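Local coordinates for CheA (Treponema denticola, PDB 6Y1Y), which probably autophosphorylates as the histidine kinase of chemotaxis and relays receptor signals toward the flagellar motors, this piece being its dimerization domain, at residues K24-Q29 and V101-S106. Numbering follows the deposited sequence.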
loop_
_atom_site.group_PDB
_atom_site.type_symbol
_atom_site.label_atom_id
_atom_site.label_comp_id
_atom_site.label_asym_id
_atom_site.label_seq_id
_atom_site.Cartn_x
_atom_site.Cartn_y
_atom_site.Cartn_z
ATOM N N LYS B 24 -8.266 15.944 5.464
ATOM C CA LYS B 24 -7.969 15.003 6.544
ATOM C C LYS B 24 -8.910 13.805 6.518
ATOM O O LYS B 24 -8.473 12.658 6.684
ATOM C CB LYS B 24 -8.045 15.709 7.904
ATOM C CG LYS B 24 -7.620 14.842 9.101
ATOM C CD LYS B 24 -8.767 14.035 9.752
ATOM C CE LYS B 24 -8.206 12.845 10.544
ATOM N NZ LYS B 24 -9.247 11.984 11.185
ATOM N N ALA B 25 -10.204 14.046 6.325
ATOM C CA ALA B 25 -11.149 12.934 6.266
ATOM C C ALA B 25 -10.807 11.999 5.114
ATOM O O ALA B 25 -10.918 10.771 5.243
ATOM C CB ALA B 25 -12.580 13.458 6.139
ATOM N N SER B 26 -10.361 12.553 3.984
ATOM C CA SER B 26 -10.009 11.706 2.853
ATOM C C SER B 26 -8.733 10.926 3.140
ATOM O O SER B 26 -8.639 9.734 2.825
ATOM C CB SER B 26 -9.850 12.570 1.603
ATOM O OG SER B 26 -9.318 11.837 0.510
ATOM N N LEU B 27 -7.766 11.563 3.800
ATOM C CA LEU B 27 -6.535 10.873 4.171
ATOM C C LEU B 27 -6.823 9.761 5.164
ATOM O O LEU B 27 -6.213 8.690 5.094
ATOM C CB LEU B 27 -5.525 11.868 4.751
ATOM C CG LEU B 27 -4.924 12.806 3.708
ATOM C CD1 LEU B 27 -4.276 14.011 4.361
ATOM C CD2 LEU B 27 -3.907 12.070 2.834
ATOM N N ASN B 28 -7.753 9.990 6.096
ATOM C CA ASN B 28 -8.141 8.925 7.013
ATOM C C ASN B 28 -8.690 7.718 6.254
ATOM O O ASN B 28 -8.332 6.576 6.556
ATOM C CB ASN B 28 -9.169 9.440 8.022
ATOM C CG ASN B 28 -9.617 8.370 8.995
ATOM O OD1 ASN B 28 -8.815 7.829 9.775
ATOM N ND2 ASN B 28 -10.903 8.039 8.946
ATOM N N GLN B 29 -9.544 7.951 5.254
ATOM C CA GLN B 29 -10.055 6.839 4.463
ATOM C C GLN B 29 -8.929 6.126 3.728
ATOM O O GLN B 29 -8.978 4.900 3.566
ATOM C CB GLN B 29 -11.129 7.331 3.502
ATOM C CG GLN B 29 -12.442 7.674 4.220
ATOM C CD GLN B 29 -12.972 6.520 5.070
ATOM O OE1 GLN B 29 -13.168 6.657 6.276
ATOM N NE2 GLN B 29 -13.198 5.376 4.439
ATOM N N VAL B 101 -2.783 4.237 -4.010
ATOM C CA VAL B 101 -1.647 5.163 -4.029
ATOM C C VAL B 101 -2.023 6.446 -4.755
ATOM O O VAL B 101 -1.741 7.552 -4.280
ATOM C CB VAL B 101 -0.406 4.503 -4.672
ATOM C CG1 VAL B 101 0.732 5.528 -4.806
ATOM C CG2 VAL B 101 0.052 3.294 -3.853
ATOM N N THR B 102 -2.702 6.324 -5.896
ATOM C CA THR B 102 -3.091 7.504 -6.667
ATOM C C THR B 102 -3.994 8.436 -5.861
ATOM O O THR B 102 -3.803 9.664 -5.872
ATOM C CB THR B 102 -3.778 7.039 -7.951
ATOM O OG1 THR B 102 -2.791 6.432 -8.801
ATOM C CG2 THR B 102 -4.447 8.210 -8.673
ATOM N N LYS B 103 -4.976 7.876 -5.155
ATOM C CA LYS B 103 -5.864 8.693 -4.333
ATOM C C LYS B 103 -5.102 9.384 -3.206
ATOM O O LYS B 103 -5.296 10.582 -2.946
ATOM C CB LYS B 103 -6.976 7.812 -3.772
ATOM C CG LYS B 103 -7.915 8.528 -2.827
ATOM C CD LYS B 103 -8.947 7.573 -2.258
ATOM C CE LYS B 103 -9.826 8.282 -1.228
ATOM N NZ LYS B 103 -10.987 7.448 -0.804
ATOM N N PHE B 104 -4.224 8.643 -2.528
ATOM C CA PHE B 104 -3.420 9.224 -1.457
ATOM C C PHE B 104 -2.544 10.365 -1.982
ATOM O O PHE B 104 -2.507 11.450 -1.392
ATOM C CB PHE B 104 -2.591 8.104 -0.813
ATOM C CG PHE B 104 -1.666 8.549 0.297
ATOM C CD1 PHE B 104 -1.889 9.711 1.011
ATOM C CD2 PHE B 104 -0.594 7.756 0.655
ATOM C CE1 PHE B 104 -1.021 10.094 2.033
ATOM C CE2 PHE B 104 0.276 8.135 1.684
ATOM C CZ PHE B 104 0.058 9.304 2.367
ATOM N N LYS B 105 -1.859 10.149 -3.107
ATOM C CA LYS B 105 -1.035 11.208 -3.682
ATOM C C LYS B 105 -1.863 12.451 -3.981
ATOM O O LYS B 105 -1.383 13.580 -3.816
ATOM C CB LYS B 105 -0.347 10.708 -4.952
ATOM C CG LYS B 105 0.829 9.791 -4.704
ATOM C CD LYS B 105 1.370 9.301 -6.034
ATOM C CE LYS B 105 2.743 8.688 -5.868
ATOM N NZ LYS B 105 3.280 8.230 -7.179
ATOM N N SER B 106 -3.093 12.262 -4.462
ATOM C CA SER B 106 -3.949 13.401 -4.786
ATOM C C SER B 106 -4.281 14.208 -3.540
ATOM O O SER B 106 -4.129 15.435 -3.525
ATOM C CB SER B 106 -5.228 12.905 -5.463
ATOM O OG SER B 106 -6.052 13.987 -5.863
#
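L27 meets F104 through a single methyl, as tracing the leucine outward demonstrates. L27 CB is still 5.6 Å from F104 CD1, and L27 CG has closed only to 5.1 Å from F104 CD1. At the branch the two methyls part: L27 CD1 remains 5.6 Å from F104 CE1, whereas L27 CD2 lies 3.6 Å from both F104 CD1 and F104 CE1. The equal spacing sets this methyl opposite the CD1-CE1 bond, and it also lies near the ring plane, so it meets the edge; the two side chains cross at about a right angle. F104 CG stands anti to its own backbone N (chi1 178°), which carries the ring across to the leucine.

Along the more exposed flank, the extended chain of K103 brings its end near helix 7-67: K103 CE approaches S26 OG at 4.0 Å and K103 NZ comes within 4.3 Å of Q29 CB. These are loose packing contacts; S26 OG and S107 OG share a hydrogen bond.

The segments run nearly antiparallel (156°), their axes 9.7 Å apart at their closest, joining helix 7-67 to helix 93-125. On the dimer side, L27 packs on L111 of the second subunit and F104 stacks on its F104 counterpart there, so this intrachain pair continues into the four-helix dimer core.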